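Local coordinates for uncharacterized HTH-type transcriptional regulator YydK (Bacillus subtilis subsp. subtilis, PDB 3BWG), which probably binds DNA as a transcription factor of the GntR family, with a winged helix-turn-helix domain joined to a UTRA domain, at residues Gln22-Asp27 with Lys71-Gly76; Asn133-Cys138 with Tyr225-Phe230; Ser147-Leu152 with Gln214-Ser219. One frame throughout, in Å; residues are numbered along the deposited sequence.

Contact 1: Gln22-Asp27 with Lys71-Gly76; sequences QLQQGD and KHKRKG
Q25 holds CG anti to its backbone N (chi1 -176°) and continues extended, so its chain runs out across the 71-73 backbone. K73 has CG anti to its carbonyl carbon and bends at chi3 (74°); the two side chains cross at about a right angle. Q25 CB sits 3.3 Å from K71 O and 4.1 Å from K73 CG. Q25 NE2 passes 3.7 Å from H72 CA. Q24 and K73 cross obliquely, with Q24 OE1 4.0 Å from K73 CE. A water joins the two backbones: it accepts from Q25 N at 2.9 Å and donates to K71 O. The 22-27 loop follows helix 6-20 in the GntR-type DNA-binding domain. It makes a type II turn from Q24 to D27, where Q24 N donates to D27 OD2 at 2.8 Å, from above the carboxylate plane. H72 ND1 donates almost straight to K73 O (169°) at 2.7 Å, in its ring plane. Q25 NE2 bonds R70 O and D177 of the second subunit, and K73 NZ forms a salt bridge to E113 of that subunit. The contact is thus van der Waals packing, largely of carbon against polar atoms, plus one water bridge, while the polar ends of Q25 and K73 serve the dimer interface.

Contact 2: Asn133-Cys138 with Tyr225-Phe230; sequences NGQTLC and YEQSQF. With EDO (1,2-ethanediol), chain I.
Van der Waals packing carries the contact. Q135 and Q227 both have CG anti to the carbonyl carbon and bend at chi2 (-73° and -70°). They cross obliquely, amide planes 27° apart. Q227 CD lies 3.7 Å from Q135 CB, so its amide rests on the root of Q135. Q227 CB is 3.4 Å from T136 O. An alanine in place of Q227 would keep CB beside that carbonyl but lose the amide against Q135, and would probably loosen the packing between the loop and the start of the strand. L137 has CG anti to its backbone N, and its CD1 reaches S228 CB at 3.8 Å. The site lies at one end of the UTRA sheet. Strand 135-145 opens here with a classic beta bulge, L137 and C138 both facing R130, and the 225-230 loop leaves strand 215-224. Among the polar bonds, a 1,2-ethanediol, probably from the crystallisation liquor, donates from O1 to S228 OG at 2.6 Å and weakly to S228 O at 3.3 Å, and is also bonded to L202 N and Y223 O. S228 OG also bonds N224 O, while T136 OG1 bonds L193 O and N224 ND2.

Contact 3: Ser147-Leu152 with Gln214-Ser219; sequences SIVTYL and QPFDYS
I148 makes most of the contact, pointing from its loop toward the start of strand 215-224. Its CG1 is anti to the carbonyl carbon (chi1 -57°) and CD1 extends straight on (chi2 180°). That places CD1 at the tip of Q214, which reaches out extended with CG anti to its own backbone N. The two meet tip to tip, I148 CD1 lying 3.2 Å from Q214 NE2. The same CD1 is 3.3 Å from P215 O, so this methyl meets polar atoms as well as carbon. The other branch, I148 CG2, packs on F216 CB at 3.9 Å, and these two side chains cross at about a right angle. I148 also touches L171. The segment belongs to the connection from strand 135-145 to helix 154-157 in the UTRA domain. Strand 215-224 lies between strands 135-145 and 200-210 of the antiparallel sheet, so the connection folds back against a strand next to the one it left. V149 follows and also points toward this strand. Its CG2 approaches the F216 ring obliquely, 4.4 Å from CD1. F216 has CG between its backbone N and carbonyl carbon (chi1 71°), and its side chain touches F208, L210 and I165.

Along the chain, contact 1 closes before the other two open. Contact 1 lies at the junction of the two domains, and contact 2 at the near end of the UTRA sheet. Their centres are 22 Å apart, and they touch where G76 O packs 3.5 Å from Q229 NE2. Both also meet the second subunit. Contact 3 lies across the chain's centre from contact 1, with centres 35 Å apart. Contact 2 uses strand 135-145 and contact 3 its sheet neighbour 215-224; their centres are 26 Å apart and their nearest atoms about 9 Å. In sequence, both segments of contact 3 fall between those of contact 2. The ethanediol, probably a crystallisation additive, sits at contact 2.

Contact 1: Gln22-Asp27 with Lys71-Gly76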
loop_
_atom_site.group_PDB
_atom_site.type_symbol
_atom_site.label_atom_id
_atom_site.label_comp_id
_atom_site.label_asym_id
_atom_site.label_seq_id
_atom_site.Cartn_x
_atom_site.Cartn_y
_atom_site.Cartn_z
ATOM N N GLN B 22 -6.410 -19.975 -14.020
ATOM C CA GLN B 22 -6.408 -19.784 -12.563
ATOM C C GLN B 22 -4.993 -19.775 -11.973
ATOM O O GLN B 22 -4.755 -20.389 -10.940
ATOM C CB GLN B 22 -7.233 -20.868 -11.855
ATOM C CG GLN B 22 -8.726 -20.850 -12.116
ATOM C CD GLN B 22 -9.435 -21.968 -11.369
ATOM O OE1 GLN B 22 -9.659 -21.870 -10.146
ATOM N NE2 GLN B 22 -9.782 -23.035 -12.079
ATOM N N LEU B 23 -4.059 -19.118 -12.648
ATOM C CA LEU B 23 -2.676 -19.054 -12.168
ATOM C C LEU B 23 -2.548 -18.238 -10.871
ATOM O O LEU B 23 -3.183 -17.197 -10.715
ATOM C CB LEU B 23 -1.736 -18.501 -13.250
ATOM C CG LEU B 23 -1.628 -19.281 -14.571
ATOM C CD1 LEU B 23 -0.614 -18.619 -15.492
ATOM C CD2 LEU B 23 -1.275 -20.762 -14.327
ATOM N N GLN B 24 -1.753 -18.730 -9.934
ATOM C CA GLN B 24 -1.507 -17.983 -8.701
ATOM C C GLN B 24 -0.100 -17.434 -8.688
ATOM O O GLN B 24 0.716 -17.786 -9.537
ATOM C CB GLN B 24 -1.805 -18.810 -7.446
ATOM C CG GLN B 24 -1.071 -20.130 -7.326
ATOM C CD GLN B 24 -1.397 -20.874 -5.999
ATOM O OE1 GLN B 24 -2.063 -20.327 -5.102
ATOM N NE2 GLN B 24 -0.919 -22.127 -5.883
ATOM N N GLN B 25 0.173 -16.568 -7.715
ATOM C CA GLN B 25 1.488 -15.964 -7.542
ATOM C C GLN B 25 2.632 -16.974 -7.587
ATOM O O GLN B 25 2.571 -17.995 -6.903
ATOM C CB GLN B 25 1.500 -15.222 -6.216
ATOM C CG GLN B 25 2.755 -14.456 -5.923
ATOM C CD GLN B 25 2.622 -13.784 -4.607
ATOM O OE1 GLN B 25 2.802 -14.410 -3.554
ATOM N NE2 GLN B 25 2.208 -12.540 -4.635
ATOM N N GLY B 26 3.678 -16.671 -8.371
ATOM C CA GLY B 26 4.811 -17.577 -8.526
ATOM C C GLY B 26 4.753 -18.562 -9.708
ATOM O O GLY B 26 5.767 -19.161 -10.066
ATOM N N ASP B 27 3.572 -18.752 -10.292
ATOM C CA ASP B 27 3.424 -19.563 -11.486
ATOM C C ASP B 27 4.145 -18.925 -12.689
ATOM O O ASP B 27 4.136 -17.707 -12.870
ATOM C CB ASP B 27 1.955 -19.772 -11.815
ATOM C CG ASP B 27 1.263 -20.746 -10.848
ATOM O OD1 ASP B 27 1.945 -21.508 -10.141
ATOM O OD2 ASP B 27 0.030 -20.741 -10.781
ATOM N N LYS B 71 0.408 -11.183 -9.019
ATOM C CA LYS B 71 -0.839 -10.873 -8.359
ATOM C C LYS B 71 -0.940 -11.695 -7.101
ATOM O O LYS B 71 -0.724 -12.921 -7.098
ATOM C CB LYS B 71 -2.036 -11.129 -9.277
ATOM C CG LYS B 71 -2.656 -12.519 -9.146
ATOM C CD LYS B 71 -3.326 -13.061 -10.429
ATOM C CE LYS B 71 -4.774 -12.621 -10.590
ATOM N NZ LYS B 71 -5.606 -13.373 -9.633
ATOM N N HIS B 72 -1.258 -11.001 -6.026
ATOM C CA HIS B 72 -1.374 -11.593 -4.704
ATOM C C HIS B 72 -2.315 -12.821 -4.680
ATOM O O HIS B 72 -3.262 -12.948 -5.511
ATOM C CB HIS B 72 -1.853 -10.507 -3.737
ATOM C CG HIS B 72 -3.250 -10.026 -4.017
ATOM N ND1 HIS B 72 -4.369 -10.691 -3.562
ATOM C CD2 HIS B 72 -3.701 -8.936 -4.689
ATOM C CE1 HIS B 72 -5.453 -10.040 -3.961
ATOM N NE2 HIS B 72 -5.069 -8.964 -4.632
ATOM N N LYS B 73 -2.039 -13.747 -3.759
ATOM C CA LYS B 73 -2.975 -14.848 -3.475
ATOM C C LYS B 73 -4.180 -14.307 -2.693
ATOM O O LYS B 73 -4.191 -13.120 -2.332
ATOM C CB LYS B 73 -2.258 -15.923 -2.693
ATOM C CG LYS B 73 -1.261 -16.691 -3.566
ATOM C CD LYS B 73 -0.091 -17.257 -2.771
ATOM C CE LYS B 73 -0.517 -18.451 -1.955
ATOM N NZ LYS B 73 0.667 -19.240 -1.513
ATOM N N ARG B 74 -5.181 -15.157 -2.442
ATOM C CA ARG B 74 -6.422 -14.805 -1.702
ATOM C C ARG B 74 -7.352 -13.933 -2.539
ATOM O O ARG B 74 -6.905 -13.204 -3.411
ATOM C CB ARG B 74 -6.142 -14.094 -0.383
ATOM C CG ARG B 74 -5.131 -14.764 0.538
ATOM C CD ARG B 74 -4.999 -14.003 1.849
ATOM N NE ARG B 74 -3.875 -14.533 2.586
ATOM C CZ ARG B 74 -3.647 -14.355 3.881
ATOM N NH1 ARG B 74 -4.463 -13.620 4.641
ATOM N NH2 ARG B 74 -2.561 -14.907 4.410
ATOM N N LYS B 75 -8.637 -13.991 -2.214
ATOM C CA LYS B 75 -9.712 -13.403 -2.996
ATOM C C LYS B 75 -10.512 -12.550 -2.025
ATOM O O LYS B 75 -10.490 -12.798 -0.803
ATOM C CB LYS B 75 -10.594 -14.528 -3.587
ATOM C CG LYS B 75 -10.382 -14.798 -5.051
ATOM C CD LYS B 75 -10.451 -16.268 -5.533
ATOM C CE LYS B 75 -11.458 -17.173 -4.877
ATOM N NZ LYS B 75 -11.939 -18.196 -5.908
ATOM N N GLY B 76 -11.221 -11.551 -2.531
ATOM C CA GLY B 76 -12.230 -10.866 -1.707
ATOM C C GLY B 76 -11.687 -9.767 -0.845
ATOM O O GLY B 76 -12.395 -9.262 0.031
HETATM O O HOH W 1 -2.252 -15.371 -6.754
#

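Contact 2: Asn133-Cys138 with Tyr225-Phe230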
loop_
_atom_site.group_PDB
_atom_site.type_symbol
_atom_site.label_atom_id
_atom_site.label_comp_id
_atom_site.label_asym_id
_atom_site.label_seq_id
_atom_site.Cartn_x
_atom_site.Cartn_y
_atom_site.Cartn_z
ATOM N N ASN B 133 -22.769 -5.427 -2.038
ATOM C CA ASN B 133 -23.789 -6.479 -2.033
ATOM C C ASN B 133 -24.791 -6.380 -0.897
ATOM O O ASN B 133 -24.933 -7.317 -0.111
ATOM C CB ASN B 133 -23.126 -7.864 -2.060
ATOM C CG ASN B 133 -22.629 -8.236 -3.455
ATOM O OD1 ASN B 133 -23.433 -8.551 -4.353
ATOM N ND2 ASN B 133 -21.309 -8.178 -3.655
ATOM N N GLY B 134 -25.462 -5.229 -0.801
ATOM C CA GLY B 134 -26.583 -5.057 0.142
ATOM C C GLY B 134 -26.179 -4.831 1.599
ATOM O O GLY B 134 -27.034 -4.586 2.461
ATOM N N GLN B 135 -24.882 -4.908 1.879
ATOM C CA GLN B 135 -24.378 -4.689 3.220
ATOM C C GLN B 135 -23.546 -3.395 3.213
ATOM O O GLN B 135 -22.996 -2.995 2.164
ATOM C CB GLN B 135 -23.580 -5.911 3.663
ATOM C CG GLN B 135 -24.380 -7.243 3.606
ATOM C CD GLN B 135 -25.424 -7.363 4.718
ATOM O OE1 GLN B 135 -25.283 -6.770 5.792
ATOM N NE2 GLN B 135 -26.480 -8.136 4.468
ATOM N N THR B 136 -23.500 -2.705 4.349
ATOM C CA THR B 136 -22.698 -1.479 4.461
ATOM C C THR B 136 -21.195 -1.755 4.354
ATOM O O THR B 136 -20.663 -2.687 4.989
ATOM C CB THR B 136 -22.972 -0.719 5.761
ATOM O OG1 THR B 136 -22.691 -1.587 6.859
ATOM C CG2 THR B 136 -24.412 -0.290 5.819
ATOM N N LEU B 137 -20.528 -0.917 3.546
ATOM C CA LEU B 137 -19.079 -0.941 3.374
ATOM C C LEU B 137 -18.390 0.155 4.223
ATOM O O LEU B 137 -17.387 -0.088 4.926
ATOM C CB LEU B 137 -18.732 -0.765 1.882
ATOM C CG LEU B 137 -17.223 -0.631 1.584
ATOM C CD1 LEU B 137 -16.438 -1.875 2.024
ATOM C CD2 LEU B 137 -16.898 -0.305 0.144
ATOM N N CYS B 138 -18.919 1.368 4.130
ATOM C CA CYS B 138 -18.296 2.510 4.749
ATOM C C CYS B 138 -19.236 3.690 4.842
ATOM O O CYS B 138 -20.302 3.702 4.235
ATOM C CB CYS B 138 -17.018 2.926 3.996
ATOM S SG CYS B 138 -17.290 3.524 2.294
ATOM N N TYR B 225 -15.987 -3.136 9.826
ATOM C CA TYR B 225 -14.997 -4.181 10.088
ATOM C C TYR B 225 -15.455 -5.602 9.721
ATOM O O TYR B 225 -14.626 -6.484 9.494
ATOM C CB TYR B 225 -14.501 -4.125 11.555
ATOM C CG TYR B 225 -15.403 -4.791 12.561
ATOM C CD1 TYR B 225 -15.094 -6.040 13.070
ATOM C CD2 TYR B 225 -16.568 -4.168 12.998
ATOM C CE1 TYR B 225 -15.929 -6.680 14.005
ATOM C CE2 TYR B 225 -17.436 -4.790 13.928
ATOM C CZ TYR B 225 -17.089 -6.035 14.427
ATOM O OH TYR B 225 -17.887 -6.639 15.346
ATOM N N GLU B 226 -16.762 -5.813 9.632
ATOM C CA GLU B 226 -17.282 -7.137 9.278
ATOM C C GLU B 226 -17.439 -7.356 7.784
ATOM O O GLU B 226 -17.777 -8.457 7.379
ATOM C CB GLU B 226 -18.679 -7.406 9.895
ATOM C CG GLU B 226 -18.884 -7.009 11.296
ATOM C CD GLU B 226 -20.171 -7.646 11.859
ATOM O OE1 GLU B 226 -21.288 -7.382 11.329
ATOM O OE2 GLU B 226 -20.031 -8.445 12.807
ATOM N N GLN B 227 -17.272 -6.312 6.975
ATOM C CA GLN B 227 -17.613 -6.408 5.538
ATOM C C GLN B 227 -16.435 -5.947 4.647
ATOM O O GLN B 227 -16.593 -5.752 3.432
ATOM C CB GLN B 227 -18.869 -5.595 5.196
ATOM C CG GLN B 227 -20.146 -5.938 5.969
ATOM C CD GLN B 227 -20.711 -7.284 5.569
ATOM O OE1 GLN B 227 -20.456 -7.754 4.479
ATOM N NE2 GLN B 227 -21.464 -7.921 6.470
ATOM N N SER B 228 -15.267 -5.783 5.245
ATOM C CA SER B 228 -14.103 -5.238 4.492
ATOM C C SER B 228 -12.775 -5.729 5.054
ATOM O O SER B 228 -12.660 -6.042 6.247
ATOM C CB SER B 228 -14.173 -3.719 4.470
ATOM O OG SER B 228 -14.031 -3.247 5.781
ATOM N N GLN B 229 -11.810 -5.902 4.165
ATOM C CA GLN B 229 -10.448 -6.242 4.528
ATOM C C GLN B 229 -9.709 -5.913 3.286
ATOM O O GLN B 229 -10.304 -6.008 2.208
ATOM C CB GLN B 229 -10.253 -7.718 4.833
ATOM C CG GLN B 229 -10.973 -8.691 3.895
ATOM C CD GLN B 229 -12.391 -8.932 4.329
ATOM O OE1 GLN B 229 -12.640 -9.149 5.515
ATOM N NE2 GLN B 229 -13.329 -8.896 3.400
ATOM N N PHE B 230 -8.420 -5.560 3.435
ATOM C CA PHE B 230 -7.644 -4.862 2.386
ATOM C C PHE B 230 -6.336 -5.534 2.029
ATOM O O PHE B 230 -5.716 -6.155 2.864
ATOM C CB PHE B 230 -7.381 -3.388 2.772
ATOM C CG PHE B 230 -8.644 -2.647 3.104
ATOM C CD1 PHE B 230 -9.350 -1.965 2.108
ATOM C CD2 PHE B 230 -9.139 -2.653 4.398
ATOM C CE1 PHE B 230 -10.562 -1.348 2.375
ATOM C CE2 PHE B 230 -10.354 -2.004 4.693
ATOM C CZ PHE B 230 -11.067 -1.359 3.638
HETATM C C1 EDO I . -12.411 -2.879 8.753
HETATM O O1 EDO I . -12.048 -3.070 7.418
HETATM C C2 EDO I . -13.030 -1.510 8.789
HETATM O O2 EDO I . -13.329 -1.305 10.139
#

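Contact 3: Ser147-Leu152 with Gln214-Ser219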
loop_
_atom_site.group_PDB
_atom_site.type_symbol
_atom_site.label_atom_id
_atom_site.label_comp_id
_atom_site.label_asym_id
_atom_site.label_seq_id
_atom_site.Cartn_x
_atom_site.Cartn_y
_atom_site.Cartn_z
ATOM N N SER B 147 -12.820 24.773 -7.684
ATOM C CA SER B 147 -12.219 25.391 -8.862
ATOM C C SER B 147 -11.485 24.329 -9.686
ATOM O O SER B 147 -11.170 24.548 -10.845
ATOM C CB SER B 147 -11.306 26.542 -8.471
ATOM O OG SER B 147 -10.254 26.097 -7.643
ATOM N N ILE B 148 -11.252 23.163 -9.079
ATOM C CA ILE B 148 -10.759 21.980 -9.807
ATOM C C ILE B 148 -11.936 21.078 -10.279
ATOM O O ILE B 148 -12.086 20.815 -11.454
ATOM C CB ILE B 148 -9.766 21.157 -8.949
ATOM C CG1 ILE B 148 -8.587 22.064 -8.519
ATOM C CG2 ILE B 148 -9.302 19.898 -9.771
ATOM C CD1 ILE B 148 -7.505 21.385 -7.646
ATOM N N VAL B 149 -12.748 20.599 -9.341
ATOM C CA VAL B 149 -13.892 19.711 -9.659
ATOM C C VAL B 149 -15.097 20.615 -9.751
ATOM O O VAL B 149 -15.721 20.968 -8.736
ATOM C CB VAL B 149 -14.087 18.663 -8.561
ATOM C CG1 VAL B 149 -15.226 17.748 -8.920
ATOM C CG2 VAL B 149 -12.751 17.892 -8.301
ATOM N N THR B 150 -15.369 21.066 -10.955
ATOM C CA THR B 150 -16.104 22.315 -11.084
ATOM C C THR B 150 -17.606 22.139 -10.884
ATOM O O THR B 150 -18.291 23.101 -10.519
ATOM C CB THR B 150 -15.818 23.032 -12.412
ATOM O OG1 THR B 150 -15.826 22.066 -13.461
ATOM C CG2 THR B 150 -14.457 23.774 -12.360
ATOM N N TYR B 151 -18.097 20.932 -11.166
ATOM C CA TYR B 151 -19.493 20.579 -10.927
ATOM C C TYR B 151 -19.640 19.106 -10.529
ATOM O O TYR B 151 -18.949 18.231 -11.057
ATOM C CB TYR B 151 -20.355 20.898 -12.152
ATOM C CG TYR B 151 -21.847 20.692 -11.912
ATOM C CD1 TYR B 151 -22.594 21.595 -11.118
ATOM C CD2 TYR B 151 -22.503 19.580 -12.443
ATOM C CE1 TYR B 151 -23.974 21.387 -10.900
ATOM C CE2 TYR B 151 -23.863 19.371 -12.254
ATOM C CZ TYR B 151 -24.589 20.252 -11.480
ATOM O OH TYR B 151 -25.934 20.010 -11.301
ATOM N N LEU B 152 -20.530 18.858 -9.559
ATOM C CA LEU B 152 -20.901 17.519 -9.135
ATOM C C LEU B 152 -22.417 17.453 -9.019
ATOM O O LEU B 152 -23.083 18.455 -8.720
ATOM C CB LEU B 152 -20.239 17.149 -7.777
ATOM C CG LEU B 152 -18.720 16.874 -7.760
ATOM C CD1 LEU B 152 -18.135 16.650 -6.298
ATOM C CD2 LEU B 152 -18.404 15.706 -8.690
ATOM N N GLN B 214 -1.098 19.069 -7.257
ATOM C CA GLN B 214 -2.199 19.801 -6.636
ATOM C C GLN B 214 -3.300 18.877 -6.002
ATOM O O GLN B 214 -3.918 18.048 -6.725
ATOM C CB GLN B 214 -2.768 20.684 -7.723
ATOM C CG GLN B 214 -3.801 21.695 -7.296
ATOM C CD GLN B 214 -4.214 22.649 -8.454
ATOM O OE1 GLN B 214 -3.660 22.589 -9.551
ATOM N NE2 GLN B 214 -5.180 23.509 -8.198
ATOM N N PRO B 215 -3.576 19.021 -4.660
ATOM C CA PRO B 215 -4.656 18.187 -4.100
ATOM C C PRO B 215 -5.976 18.532 -4.766
ATOM O O PRO B 215 -6.185 19.691 -5.141
ATOM C CB PRO B 215 -4.727 18.608 -2.626
ATOM C CG PRO B 215 -3.462 19.316 -2.329
ATOM C CD PRO B 215 -2.992 19.919 -3.639
ATOM N N PHE B 216 -6.864 17.544 -4.905
ATOM C CA PHE B 216 -8.227 17.803 -5.413
ATOM C C PHE B 216 -9.340 17.199 -4.543
ATOM O O PHE B 216 -10.495 17.636 -4.633
ATOM C CB PHE B 216 -8.400 17.364 -6.895
ATOM C CG PHE B 216 -8.410 15.857 -7.110
ATOM C CD1 PHE B 216 -9.605 15.130 -7.082
ATOM C CD2 PHE B 216 -7.235 15.182 -7.368
ATOM C CE1 PHE B 216 -9.644 13.754 -7.284
ATOM C CE2 PHE B 216 -7.244 13.772 -7.570
ATOM C CZ PHE B 216 -8.467 13.069 -7.520
ATOM N N ASP B 217 -8.988 16.213 -3.710
ATOM C CA ASP B 217 -9.974 15.422 -2.922
ATOM C C ASP B 217 -9.361 15.009 -1.568
ATOM O O ASP B 217 -8.297 14.420 -1.525
ATOM C CB ASP B 217 -10.403 14.197 -3.759
ATOM C CG ASP B 217 -11.207 13.133 -2.969
ATOM O OD1 ASP B 217 -11.660 13.342 -1.844
ATOM O OD2 ASP B 217 -11.447 12.061 -3.539
ATOM N N TYR B 218 -9.999 15.395 -0.467
ATOM C CA TYR B 218 -9.664 14.936 0.852
ATOM C C TYR B 218 -10.885 14.193 1.326
ATOM O O TYR B 218 -11.995 14.749 1.333
ATOM C CB TYR B 218 -9.398 16.127 1.785
ATOM C CG TYR B 218 -9.223 15.752 3.222
ATOM C CD1 TYR B 218 -8.216 14.857 3.604
ATOM C CD2 TYR B 218 -10.035 16.308 4.214
ATOM C CE1 TYR B 218 -8.055 14.493 4.927
ATOM C CE2 TYR B 218 -9.871 15.973 5.527
ATOM C CZ TYR B 218 -8.871 15.078 5.882
ATOM O OH TYR B 218 -8.675 14.750 7.217
ATOM N N SER B 219 -10.684 12.950 1.753
ATOM C CA SER B 219 -11.785 12.142 2.252
ATOM C C SER B 219 -11.468 11.525 3.623
ATOM O O SER B 219 -10.289 11.297 3.989
ATOM C CB SER B 219 -12.161 11.072 1.223
ATOM O OG SER B 219 -11.215 10.035 1.250
#